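Local coordinates for protein aryl acylamidase (bacterium CSBL00001, PDB 4YJ6) that probably hydrolyses aryl acylamides, splitting the amide bond between an acyl group and an aromatic amine, as a member of the amidase signature family, at residues F280-E285 and L396-A401; Q287-K292 and V446-I451; A401-R406 and L454-L459; S187-A192 and C431-T436; F158-S163 and A193-Y198. All blocks are in the same frame, centred on the assembly; numbering follows the deposited sequence.

From the N terminus, 158-163 comes first. Interaction 5 closes a short loop back from 193-198. Before it closes, 187-192 opens interaction 4, so the two cross and share helix 190-195. Interaction 4 closes far along the chain at 431-436. Interaction 1, between 280-285 and 396-401, lies wholly within that long loop. Interaction 2 opens at 287-292, inside interaction 1, and closes at 446-451, so it crosses both 1 and 4. Interaction 3 opens at Ala401, the residue that ends interaction 1, and closes last, crossing 2 and 4. Interactions 1 to 3 tie helix 284-299 and the 401-406 loop to the large mixed sheet. Interactions 4 and 5 each place one serine on the bound phosphate.

Interaction 1 (F280-E285 and L396-A401); sequences FPVQQE and LAPTLA
Val282 points its branched side chain at Ala401, and the two residues meet both by methyl contact and through the backbone. With CG1 anti to the backbone N (chi1 176°), Val282 CG1 lies 4.1 Å from Ala401 CA. It also reaches the Pro398 ring, with Val282 CG1 4.4 Å from Pro398 CG. On the other branch, Val282 CG2 meets Ala401 CB at 4.1 Å. Pro281 O is 3.4 Å from that Ala401 CB. Pro281 O is buried here and has no hydrogen-bond partner in the model. The polar link is a nearly straight hydrogen bond from Gln283 N to Ala401 O, 3.0 Å long with an N-H...O angle of 176°. The donor is tilted 22° from the carbonyl plane. Gln283 CG also touches Ala401 O, at 3.5 Å. Beyond CG the glutamine chain is extended, and its OE1 accepts a hydrogen bond from Met403 N. Gln283 thus holds the loop at two points, once by its backbone and once by its side chain. Gln283 occupies the N-cap position of helix 284-299. The arrangement is a helix start pinned to the loop that leaves strand 394-398, a strand of the large mixed sheet of the amidase fold.

Interaction 2 (Q287-K292 and V446-I451); sequences QDLIGK and VPAGLI
Leu289 reaches from its helix to Ala448 and Ile451 on the strand, and most of the contact is apolar. With CG anti to the backbone N (chi1 -178°), the branch point is directed at the strand, and Leu289 CG lies 3.8 Å from Ala448 O. Leu289 CD2 touches CB of Ala448 at 4.0 Å and CD1 of Ile451 at 3.8 Å. The side chains of Leu289 and Ile451 run past one another, pointing opposite ways. Leu289 CD1 rests against the carbonyl O of Ala448, 3.6 Å away. Ile290 adds its tip, with Ile290 CD1 at 4.1 Å from Ala448 CB, so two helix residues close on one small methyl. Gly449 follows with a positive phi of 134°. A CB there would crowd Leu289 CD1 and would also strike the preceding carbonyl. An alanine in place of Leu289 would probably open a gap between helix and strand, where CD1 and CD2 now fill the space against Ala448 and Ile451. The polar part is a water bridge. One water donates to Ala448 O at 2.7 Å and, more distantly, to Leu289 O at 3.3 Å. The axes of the two short segments come within 8.6 Å, and their N-to-C directions differ by 129°. Helix 284-299 lies over the hairpin of strands 443-451 and 454-462. Leu289 also touches Ala456 on the second strand.

Interaction 3 (A401-R406 and L454-L459); sequences ACMPVR and LPAGML
The loop that follows strand 394-398 packs Met403 and Pro404 against the first residues of strand 454-462, chiefly Leu454 and Ala456. Met403 is modelled as selenomethionine. Its chain is bent twice, with chi2 and chi3 both at -61°, and it curls over the strand instead of reaching out straight. The terminal methyl does most of the touching. Met403 CE is 3.2 Å from Leu454 O and 3.4 Å from Pro455 O, so the methyl sits close beside two successive carbonyl oxygens. Met403 CE also meets CB of Leu454 at 3.6 Å. The selenium of Met403 sits further along the strand, 4.1 Å from CB of Ala456. The strand is the second arm of a beta hairpin with strand 443-451, and both belong to the large mixed sheet. Ala456 is bonded through its backbone to Ala448 and Gly449 of the first arm, and Met403 touches Ile451 near the end of that arm. Met403 therefore lies by the turn end of the hairpin, where it also meets Ile286 of helix 284-299. Pro404 makes the second apolar patch. A single methyl, Leu454 CD1, sits over the face of the Pro404 ring, about equally far, at 4.0 Å, from Pro404 CB, CG and CD. Pro404 CD is also 4.0 Å from Pro455 O. Beyond the proline, Val405 carries the loop on to a backbone hydrogen bond with Asn159.

Interaction 4 (S187-A192 and C431-T436); sequences SIRIPA and CMTYLT. With PO4 (phosphate ion), chain B.
Arg189 brings its guanidinium to the carbonyl of Thr433. Arg189 NH1 and NH2 both donate to Thr433 O, at 3.1 and 3.2 Å, but both bonds are weak, with N-H...O angles of 132° and 133°. A bend at chi3 (-76°) places NE beside the Thr433 side chain. Thr433 CB lies over one face of the Arg189 guanidinium, off centre, 3.4 Å above its plane. Thr436 OG1 is 2.8 Å from Arg189 NH1. Beside the arginine, Ile190 CD1 packs on Cys431 SG at 3.7 Å, and Ile190 CG1 lies 3.6 Å from Thr433 OG1. In the next shell, Asp183 forms a salt bridge with Arg189 NH2, Gly185 O bonds Thr433 OG1, and Gln201 bonds Thr436 OG1. A type I turn from Cys431 to Tyr434 leads into the helix. Further on, Thr436 N bonds Thr433 O at 3.1 Å. A leucine in place of Arg189 would probably leave Asp183 without its charged mate in this buried setting. Ser187 OG donates at 2.6 Å to O3 of a phosphate probably from the crystallisation liquor. Gly184 N and Gly185 N bind it too. Ser187 sits where the family's nucleophilic serine is expected, consistent with an oxyanion hole here. The contact joins the chain leading into helix 190-195 with that leading into helix 434-439. Arg189 and Thr436 touch strand 443-451, while Leu435, next to Thr436, packs on helices 315-339 and 368-389.

Interaction 5 (F158-S163 and A193-Y198); sequences FNAGGS and AWTNTY. With PO4 (phosphate ion), chain B.
Gly161 is pressed against the indole of Trp194, and this is the tight part of the contact. Trp194 CG is anti to the carbonyl carbon (chi1 -80°), which starts the ring toward the glycine. Gly161 CA lies 3.3 Å from Trp194 CE3, and Gly161 N is 3.4 Å from the same atom. A side chain at Gly161 would run into the ring. Ala160 C sits at the ring edge, near its plane. The indole is fixed at its far end by a hydrogen bond from NE1 to Cys402 O. An Asx turn shapes the glycine loop: Asn159 OD1 accepts Gly161 N at 2.9 Å, with the donor above the carbonyl plane. The loop leads into the glycine- and serine-rich sequence that marks the amidase signature family. A cis peptide precedes Ser163, whose OG donates to phosphate O4 at 2.6 Å and is bonded to Lys84 NZ. With Ser187, this is consistent with the family's Ser-cisSer-Lys triad. The looser part lies at Thr195. Thr195 CG2 is 3.6 Å from Ala160 O. Thr195 OG1 turns back to Pro191 O and accepts from Thr197 OG1 at 2.9 Å. Asn196, with a phi of 62°, is the first residue to leave helical angles and forms a Schellman motif after helix 190-195.

Interaction 1 (F280-E285 and L396-A401)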
# COMPACT_ATOMS: atom_id res chain seq x y z
N PHE A 280 15.84 -7.61 -12.88
CA PHE A 280 15.72 -6.13 -12.81
C PHE A 280 17.07 -5.45 -12.64
O PHE A 280 17.94 -5.97 -11.96
CB PHE A 280 14.90 -5.68 -11.60
CG PHE A 280 13.45 -6.12 -11.62
CD1 PHE A 280 13.07 -7.33 -11.02
CD2 PHE A 280 12.48 -5.34 -12.23
CE1 PHE A 280 11.74 -7.73 -11.01
CE2 PHE A 280 11.13 -5.73 -12.25
CZ PHE A 280 10.77 -6.92 -11.62
N PRO A 281 17.20 -4.24 -13.24
CA PRO A 281 18.35 -3.39 -12.90
C PRO A 281 18.09 -2.69 -11.58
O PRO A 281 17.05 -2.06 -11.45
CB PRO A 281 18.39 -2.40 -14.06
CG PRO A 281 16.91 -2.25 -14.47
CD PRO A 281 16.34 -3.66 -14.28
N VAL A 282 18.96 -2.86 -10.59
CA VAL A 282 18.70 -2.31 -9.26
C VAL A 282 19.86 -1.44 -8.85
O VAL A 282 21.02 -1.85 -8.97
CB VAL A 282 18.54 -3.44 -8.22
CG1 VAL A 282 18.35 -2.89 -6.80
CG2 VAL A 282 17.35 -4.32 -8.65
N GLN A 283 19.57 -0.25 -8.34
CA GLN A 283 20.66 0.66 -7.91
C GLN A 283 21.60 -0.06 -6.93
O GLN A 283 21.17 -0.70 -5.95
CB GLN A 283 20.08 1.97 -7.33
CG GLN A 283 19.38 2.78 -8.39
CD GLN A 283 18.74 4.05 -7.85
OE1 GLN A 283 18.51 4.20 -6.62
NE2 GLN A 283 18.44 4.97 -8.76
N GLN A 284 22.90 0.04 -7.18
CA GLN A 284 23.83 -0.73 -6.39
C GLN A 284 23.71 -0.47 -4.88
O GLN A 284 23.85 -1.38 -4.08
CB GLN A 284 25.28 -0.43 -6.86
CG GLN A 284 26.27 -1.30 -6.19
CD GLN A 284 26.07 -2.77 -6.54
OE1 GLN A 284 26.03 -3.14 -7.73
NE2 GLN A 284 25.97 -3.61 -5.52
N GLU A 285 23.48 0.79 -4.49
CA GLU A 285 23.38 1.11 -3.07
C GLU A 285 22.22 0.36 -2.38
O GLU A 285 22.29 0.00 -1.20
CB GLU A 285 23.18 2.62 -2.86
CG GLU A 285 24.34 3.47 -3.37
CD GLU A 285 24.29 3.77 -4.87
OE1 GLU A 285 23.31 3.42 -5.60
OE2 GLU A 285 25.27 4.39 -5.35
N LEU A 396 13.63 -12.95 0.52
CA LEU A 396 13.94 -11.54 0.72
C LEU A 396 14.39 -10.92 -0.59
O LEU A 396 15.11 -11.54 -1.36
CB LEU A 396 15.09 -11.36 1.73
CG LEU A 396 14.89 -12.05 3.06
CD1 LEU A 396 16.17 -11.89 3.90
CD2 LEU A 396 13.66 -11.44 3.75
N ALA A 397 14.04 -9.66 -0.79
CA ALA A 397 14.46 -8.90 -1.97
C ALA A 397 14.37 -7.43 -1.61
O ALA A 397 13.76 -7.10 -0.61
CB ALA A 397 13.53 -9.24 -3.19
N PRO A 398 14.98 -6.54 -2.41
CA PRO A 398 14.68 -5.12 -2.19
C PRO A 398 13.23 -4.90 -2.61
O PRO A 398 12.77 -5.50 -3.58
CB PRO A 398 15.61 -4.37 -3.18
CG PRO A 398 16.61 -5.45 -3.69
CD PRO A 398 15.84 -6.77 -3.59
N THR A 399 12.51 -4.02 -1.92
CA THR A 399 11.14 -3.73 -2.35
C THR A 399 11.13 -3.10 -3.74
O THR A 399 10.30 -3.45 -4.57
CB THR A 399 10.48 -2.77 -1.35
OG1 THR A 399 10.64 -3.34 -0.05
CG2 THR A 399 8.98 -2.53 -1.67
N LEU A 400 12.08 -2.17 -3.97
CA LEU A 400 12.10 -1.36 -5.17
C LEU A 400 13.50 -1.30 -5.77
O LEU A 400 14.49 -1.48 -5.07
CB LEU A 400 11.71 0.08 -4.85
CG LEU A 400 10.36 0.20 -4.17
CD1 LEU A 400 10.13 1.66 -3.77
CD2 LEU A 400 9.29 -0.27 -5.15
N ALA A 401 13.55 -1.00 -7.06
CA ALA A 401 14.83 -0.97 -7.79
C ALA A 401 15.54 0.39 -7.69
O ALA A 401 16.69 0.50 -8.15
CB ALA A 401 14.60 -1.29 -9.24

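Interaction 2 (Q287-K292 and V446-I451)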
# COMPACT_ATOMS: atom_id res chain seq x y z
N GLN A 287 21.02 -2.62 -3.54
CA GLN A 287 21.50 -4.00 -3.44
C GLN A 287 22.37 -4.20 -2.19
O GLN A 287 22.21 -5.16 -1.44
CB GLN A 287 22.29 -4.41 -4.67
CG GLN A 287 21.52 -4.35 -5.95
CD GLN A 287 22.25 -5.05 -7.10
OE1 GLN A 287 22.80 -6.14 -6.93
NE2 GLN A 287 22.28 -4.40 -8.26
N ASP A 288 23.32 -3.30 -1.98
CA ASP A 288 24.19 -3.44 -0.82
C ASP A 288 23.46 -3.37 0.51
O ASP A 288 23.79 -4.11 1.46
CB ASP A 288 25.29 -2.36 -0.83
CG ASP A 288 26.26 -2.51 -2.00
OD1 ASP A 288 26.27 -3.58 -2.66
OD2 ASP A 288 26.99 -1.52 -2.25
N LEU A 289 22.49 -2.48 0.58
CA LEU A 289 21.74 -2.29 1.82
C LEU A 289 20.95 -3.56 2.12
O LEU A 289 20.85 -3.98 3.26
CB LEU A 289 20.80 -1.08 1.70
CG LEU A 289 19.99 -0.74 2.94
CD1 LEU A 289 20.88 -0.24 4.07
CD2 LEU A 289 18.89 0.30 2.56
N ILE A 290 20.39 -4.18 1.09
CA ILE A 290 19.59 -5.39 1.30
C ILE A 290 20.49 -6.59 1.65
O ILE A 290 20.11 -7.46 2.45
CB ILE A 290 18.69 -5.70 0.07
CG1 ILE A 290 17.73 -4.53 -0.21
CG2 ILE A 290 17.94 -7.05 0.25
CD1 ILE A 290 17.00 -4.01 0.96
N GLY A 291 21.69 -6.63 1.07
CA GLY A 291 22.63 -7.67 1.46
C GLY A 291 22.95 -7.60 2.94
O GLY A 291 23.11 -8.62 3.61
N LYS A 292 23.07 -6.38 3.44
CA LYS A 292 23.35 -6.16 4.85
C LYS A 292 22.14 -6.56 5.68
O LYS A 292 22.25 -7.27 6.68
CB LYS A 292 23.65 -4.68 5.06
CG LYS A 292 24.25 -4.33 6.41
CD LYS A 292 24.82 -2.90 6.36
CE LYS A 292 25.94 -2.69 7.37
NZ LYS A 292 26.68 -1.41 7.08
N VAL A 446 9.64 -3.88 4.73
CA VAL A 446 10.22 -3.45 6.01
C VAL A 446 11.32 -2.40 5.78
O VAL A 446 12.19 -2.57 4.93
CB VAL A 446 10.85 -4.63 6.84
CG1 VAL A 446 9.75 -5.60 7.28
CG2 VAL A 446 11.92 -5.42 6.06
N PRO A 447 11.30 -1.33 6.57
CA PRO A 447 12.33 -0.30 6.40
C PRO A 447 13.70 -0.90 6.65
O PRO A 447 13.92 -1.49 7.70
CB PRO A 447 11.97 0.72 7.50
CG PRO A 447 10.43 0.62 7.58
CD PRO A 447 10.17 -0.87 7.41
N ALA A 448 14.61 -0.76 5.68
CA ALA A 448 15.92 -1.40 5.78
C ALA A 448 17.01 -0.41 6.13
O ALA A 448 18.15 -0.81 6.28
CB ALA A 448 16.26 -2.09 4.45
N GLY A 449 16.66 0.88 6.21
CA GLY A 449 17.67 1.91 6.47
C GLY A 449 17.55 3.11 5.56
O GLY A 449 16.58 3.26 4.82
N LEU A 450 18.55 4.01 5.61
CA LEU A 450 18.56 5.18 4.74
C LEU A 450 19.79 5.16 3.82
O LEU A 450 20.85 4.65 4.20
CB LEU A 450 18.64 6.47 5.55
CG LEU A 450 17.61 6.69 6.64
CD1 LEU A 450 17.96 7.99 7.38
CD2 LEU A 450 16.18 6.72 6.02
N ILE A 451 19.60 5.69 2.62
CA ILE A 451 20.68 5.90 1.66
C ILE A 451 20.63 7.36 1.32
O ILE A 451 19.63 7.87 0.80
CB ILE A 451 20.50 5.00 0.41
CG1 ILE A 451 20.62 3.53 0.85
CG2 ILE A 451 21.55 5.35 -0.69
CD1 ILE A 451 20.18 2.50 -0.20
O HOH W 1 20.01 -2.79 6.21

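Interaction 3 (A401-R406 and L454-L459)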
# COMPACT_ATOMS: atom_id res chain seq x y z
N ALA A 401 13.55 -1.00 -7.06
CA ALA A 401 14.83 -0.97 -7.79
C ALA A 401 15.54 0.39 -7.69
O ALA A 401 16.69 0.50 -8.15
CB ALA A 401 14.60 -1.29 -9.24
N CYS A 402 14.87 1.41 -7.16
CA CYS A 402 15.47 2.75 -7.10
C CYS A 402 14.97 3.55 -5.90
O CYS A 402 13.95 3.21 -5.27
CB CYS A 402 15.17 3.54 -8.38
SG CYS A 402 13.38 3.79 -8.73
N MSE A 403 15.69 4.62 -5.61
CA MSE A 403 15.35 5.56 -4.54
C MSE A 403 14.27 6.54 -4.97
O MSE A 403 13.94 6.65 -6.15
CB MSE A 403 16.62 6.35 -4.15
CG MSE A 403 17.78 5.47 -3.72
SE MSE A 403 17.36 4.38 -2.17
CE MSE A 403 17.00 5.76 -0.84
N PRO A 404 13.71 7.28 -4.00
CA PRO A 404 12.69 8.27 -4.34
C PRO A 404 13.15 9.25 -5.42
O PRO A 404 14.35 9.59 -5.49
CB PRO A 404 12.47 9.00 -3.01
CG PRO A 404 12.71 7.98 -1.97
CD PRO A 404 13.90 7.16 -2.54
N VAL A 405 12.19 9.66 -6.25
CA VAL A 405 12.40 10.64 -7.29
C VAL A 405 11.92 12.02 -6.85
O VAL A 405 11.05 12.16 -5.97
CB VAL A 405 11.71 10.24 -8.61
CG1 VAL A 405 12.22 8.87 -9.07
CG2 VAL A 405 10.16 10.24 -8.45
N ARG A 406 12.49 13.05 -7.46
CA ARG A 406 12.02 14.42 -7.24
C ARG A 406 10.62 14.63 -7.78
O ARG A 406 10.25 14.09 -8.82
CB ARG A 406 13.00 15.41 -7.88
CG ARG A 406 14.42 15.24 -7.35
CD ARG A 406 15.40 16.36 -7.77
NE ARG A 406 15.45 17.38 -6.74
CZ ARG A 406 16.34 17.43 -5.75
NH1 ARG A 406 17.32 16.54 -5.66
NH2 ARG A 406 16.25 18.40 -4.86
N LEU A 454 17.48 9.13 2.55
CA LEU A 454 16.16 8.71 2.06
C LEU A 454 15.93 7.21 2.34
O LEU A 454 16.85 6.39 2.33
CB LEU A 454 16.02 8.98 0.57
CG LEU A 454 16.01 10.45 0.12
CD1 LEU A 454 15.83 10.49 -1.38
CD2 LEU A 454 14.90 11.20 0.87
N PRO A 455 14.68 6.85 2.63
CA PRO A 455 14.46 5.46 3.02
C PRO A 455 14.51 4.48 1.86
O PRO A 455 14.18 4.83 0.73
CB PRO A 455 13.02 5.47 3.59
CG PRO A 455 12.79 6.93 4.01
CD PRO A 455 13.52 7.71 2.93
N ALA A 456 14.86 3.24 2.18
CA ALA A 456 14.74 2.13 1.23
C ALA A 456 14.16 0.93 1.96
O ALA A 456 14.48 0.69 3.12
CB ALA A 456 16.14 1.73 0.64
N GLY A 457 13.36 0.13 1.25
CA GLY A 457 12.76 -1.02 1.88
C GLY A 457 13.26 -2.38 1.42
O GLY A 457 13.78 -2.55 0.31
N MSE A 458 13.11 -3.36 2.31
CA MSE A 458 13.31 -4.75 1.94
C MSE A 458 11.98 -5.49 1.95
O MSE A 458 11.17 -5.31 2.86
CB MSE A 458 14.23 -5.42 2.95
CG MSE A 458 14.18 -6.91 2.80
SE MSE A 458 15.62 -7.62 3.92
CE MSE A 458 14.78 -7.39 5.61
N LEU A 459 11.72 -6.29 0.91
CA LEU A 459 10.46 -7.05 0.85
C LEU A 459 10.69 -8.42 1.43
O LEU A 459 11.65 -9.11 1.09
CB LEU A 459 10.03 -7.19 -0.61
CG LEU A 459 8.57 -7.67 -0.76
CD1 LEU A 459 7.64 -6.55 -0.25
CD2 LEU A 459 8.26 -7.99 -2.22

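Interaction 4 (S187-A192 and C431-T436)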
# COMPACT_ATOMS: atom_id res chain seq x y z
N SER A 187 1.27 -1.26 -4.50
CA SER A 187 1.07 0.07 -3.93
C SER A 187 0.80 0.22 -2.44
O SER A 187 0.70 1.34 -1.96
CB SER A 187 0.02 0.79 -4.75
OG SER A 187 0.59 1.07 -6.04
N ILE A 188 0.70 -0.87 -1.69
CA ILE A 188 0.80 -0.79 -0.23
C ILE A 188 2.28 -0.66 0.15
O ILE A 188 2.65 -0.03 1.15
CB ILE A 188 0.23 -2.07 0.41
CG1 ILE A 188 -1.31 -2.04 0.31
CG2 ILE A 188 0.65 -2.23 1.88
CD1 ILE A 188 -1.90 -3.44 0.45
N ARG A 189 3.13 -1.29 -0.66
CA ARG A 189 4.52 -1.55 -0.31
C ARG A 189 5.47 -0.50 -0.89
O ARG A 189 6.47 -0.15 -0.26
CB ARG A 189 4.91 -2.96 -0.85
CG ARG A 189 4.08 -4.07 -0.16
CD ARG A 189 4.16 -5.41 -0.90
NE ARG A 189 3.33 -5.38 -2.10
CZ ARG A 189 3.54 -6.18 -3.16
NH1 ARG A 189 4.60 -7.00 -3.20
NH2 ARG A 189 2.72 -6.13 -4.19
N ILE A 190 5.18 -0.04 -2.10
CA ILE A 190 6.03 0.94 -2.80
C ILE A 190 6.22 2.23 -1.97
O ILE A 190 7.35 2.59 -1.64
CB ILE A 190 5.43 1.30 -4.16
CG1 ILE A 190 5.46 0.08 -5.10
CG2 ILE A 190 6.19 2.45 -4.83
CD1 ILE A 190 4.42 0.18 -6.22
N PRO A 191 5.12 2.87 -1.55
CA PRO A 191 5.34 4.11 -0.79
C PRO A 191 5.83 3.84 0.61
O PRO A 191 6.49 4.72 1.19
CB PRO A 191 3.94 4.77 -0.80
CG PRO A 191 2.99 3.60 -0.92
CD PRO A 191 3.70 2.65 -1.85
N ALA A 192 5.52 2.67 1.18
CA ALA A 192 6.09 2.32 2.48
C ALA A 192 7.64 2.32 2.38
O ALA A 192 8.33 2.89 3.23
CB ALA A 192 5.59 0.94 2.93
N CYS A 431 9.06 -1.10 -9.84
CA CYS A 431 8.30 -1.55 -8.68
C CYS A 431 8.27 -3.09 -8.68
O CYS A 431 7.26 -3.69 -9.09
CB CYS A 431 6.85 -1.01 -8.73
SG CYS A 431 6.80 0.81 -8.92
N MSE A 432 9.35 -3.70 -8.20
CA MSE A 432 9.56 -5.15 -8.30
C MSE A 432 8.51 -5.93 -7.52
O MSE A 432 8.32 -7.11 -7.76
CB MSE A 432 10.97 -5.47 -7.83
CG MSE A 432 11.93 -4.67 -8.65
SE MSE A 432 13.70 -5.39 -8.28
CE MSE A 432 14.04 -4.65 -6.53
N THR A 433 7.85 -5.22 -6.60
CA THR A 433 6.65 -5.70 -5.90
C THR A 433 5.58 -6.33 -6.81
O THR A 433 4.79 -7.16 -6.33
CB THR A 433 5.97 -4.48 -5.24
OG1 THR A 433 5.96 -3.37 -6.14
CG2 THR A 433 6.79 -4.05 -4.04
N TYR A 434 5.50 -5.92 -8.08
CA TYR A 434 4.36 -6.39 -8.88
C TYR A 434 4.39 -7.91 -9.08
O TYR A 434 3.35 -8.49 -9.46
CB TYR A 434 4.21 -5.67 -10.25
CG TYR A 434 5.32 -5.89 -11.27
CD1 TYR A 434 5.51 -7.14 -11.88
CD2 TYR A 434 6.12 -4.83 -11.68
CE1 TYR A 434 6.53 -7.33 -12.83
CE2 TYR A 434 7.13 -5.00 -12.62
CZ TYR A 434 7.32 -6.25 -13.19
OH TYR A 434 8.32 -6.43 -14.14
N LEU A 435 5.53 -8.56 -8.84
CA LEU A 435 5.56 -10.02 -8.98
C LEU A 435 4.51 -10.70 -8.09
O LEU A 435 3.96 -11.72 -8.49
CB LEU A 435 6.94 -10.60 -8.68
CG LEU A 435 8.03 -10.09 -9.61
CD1 LEU A 435 9.40 -10.66 -9.13
CD2 LEU A 435 7.75 -10.49 -11.04
N THR A 436 4.24 -10.18 -6.88
CA THR A 436 3.26 -10.87 -6.02
C THR A 436 1.83 -10.48 -6.38
O THR A 436 0.89 -11.14 -5.95
CB THR A 436 3.46 -10.56 -4.52
OG1 THR A 436 3.22 -9.18 -4.28
CG2 THR A 436 4.90 -10.89 -4.11
P PO4 B . -1.63 -0.07 -8.10
O1 PO4 B . -0.70 0.65 -9.10
O2 PO4 B . -2.46 -0.99 -8.96
O3 PO4 B . -0.78 -0.83 -7.15
O4 PO4 B . -2.55 0.89 -7.39

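Interaction 5 (F158-S163 and A193-Y198)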
# COMPACT_ATOMS: atom_id res chain seq x y z
N PHE A 158 11.14 15.43 -2.69
CA PHE A 158 10.97 14.08 -3.25
C PHE A 158 9.55 13.58 -3.07
O PHE A 158 8.82 14.07 -2.22
CB PHE A 158 11.95 13.12 -2.58
CG PHE A 158 13.39 13.38 -2.99
CD1 PHE A 158 14.13 14.36 -2.35
CD2 PHE A 158 13.95 12.70 -4.04
CE1 PHE A 158 15.45 14.62 -2.73
CE2 PHE A 158 15.27 12.95 -4.43
CZ PHE A 158 16.01 13.91 -3.78
N ASN A 159 9.18 12.61 -3.88
CA ASN A 159 7.81 12.07 -3.87
C ASN A 159 7.70 10.98 -2.81
O ASN A 159 8.69 10.33 -2.45
CB ASN A 159 7.51 11.51 -5.26
CG ASN A 159 6.05 11.27 -5.49
OD1 ASN A 159 5.57 10.14 -5.43
ND2 ASN A 159 5.33 12.33 -5.80
N ALA A 160 6.48 10.80 -2.28
CA ALA A 160 6.21 9.81 -1.25
C ALA A 160 6.15 8.41 -1.84
O ALA A 160 6.18 7.41 -1.09
CB ALA A 160 4.88 10.13 -0.56
N GLY A 161 6.10 8.33 -3.17
CA GLY A 161 5.83 7.07 -3.85
C GLY A 161 4.33 6.88 -3.96
O GLY A 161 3.56 7.73 -3.52
N GLY A 162 3.90 5.76 -4.54
CA GLY A 162 2.49 5.57 -4.85
C GLY A 162 2.25 4.10 -5.23
O GLY A 162 3.19 3.29 -5.25
N SER A 163 1.00 3.74 -5.52
CA SER A 163 -0.10 4.71 -5.59
C SER A 163 -0.70 5.15 -4.24
O SER A 163 -1.50 6.09 -4.22
CB SER A 163 -1.20 4.16 -6.50
OG SER A 163 -1.76 2.96 -5.98
N ALA A 193 8.15 1.66 1.33
CA ALA A 193 9.61 1.54 1.12
C ALA A 193 10.25 2.94 1.05
O ALA A 193 11.30 3.18 1.64
CB ALA A 193 9.89 0.78 -0.18
N TRP A 194 9.63 3.84 0.30
CA TRP A 194 10.22 5.19 0.19
C TRP A 194 10.01 6.09 1.42
O TRP A 194 10.53 7.19 1.42
CB TRP A 194 9.65 5.91 -1.04
CG TRP A 194 10.30 5.51 -2.34
CD1 TRP A 194 11.28 4.56 -2.53
CD2 TRP A 194 10.01 6.05 -3.64
NE1 TRP A 194 11.61 4.49 -3.87
CE2 TRP A 194 10.86 5.40 -4.57
CE3 TRP A 194 9.14 7.05 -4.10
CZ2 TRP A 194 10.84 5.68 -5.93
CZ3 TRP A 194 9.12 7.34 -5.47
CH2 TRP A 194 9.96 6.64 -6.37
N THR A 195 9.22 5.67 2.41
CA THR A 195 8.91 6.54 3.57
C THR A 195 9.23 5.92 4.92
O THR A 195 8.78 6.43 5.96
CB THR A 195 7.42 6.98 3.58
OG1 THR A 195 6.61 5.81 3.63
CG2 THR A 195 7.09 7.79 2.35
N ASN A 196 10.01 4.84 4.95
CA ASN A 196 10.43 4.26 6.23
C ASN A 196 9.21 3.76 7.00
O ASN A 196 9.20 3.82 8.22
CB ASN A 196 11.21 5.29 7.11
CG ASN A 196 12.02 4.63 8.20
OD1 ASN A 196 12.90 3.83 7.91
ND2 ASN A 196 11.75 4.99 9.46
N THR A 197 8.18 3.29 6.30
CA THR A 197 7.04 2.70 6.98
C THR A 197 6.86 1.23 6.59
O THR A 197 7.51 0.73 5.66
CB THR A 197 5.77 3.50 6.72
OG1 THR A 197 5.61 3.73 5.32
CG2 THR A 197 5.87 4.88 7.45
N TYR A 198 6.05 0.53 7.38
CA TYR A 198 5.84 -0.89 7.16
C TYR A 198 4.56 -1.09 6.36
O TYR A 198 3.49 -0.64 6.78
CB TYR A 198 5.74 -1.56 8.52
CG TYR A 198 5.52 -3.06 8.46
CD1 TYR A 198 6.55 -3.92 8.03
CD2 TYR A 198 4.30 -3.63 8.82
CE1 TYR A 198 6.37 -5.29 8.01
CE2 TYR A 198 4.10 -4.99 8.78
CZ TYR A 198 5.13 -5.82 8.37
OH TYR A 198 4.93 -7.16 8.33
P PO4 B . -1.63 -0.07 -8.10
O1 PO4 B . -0.70 0.65 -9.10
O2 PO4 B . -2.46 -0.99 -8.96
O3 PO4 B . -0.78 -0.83 -7.15
O4 PO4 B . -2.55 0.89 -7.39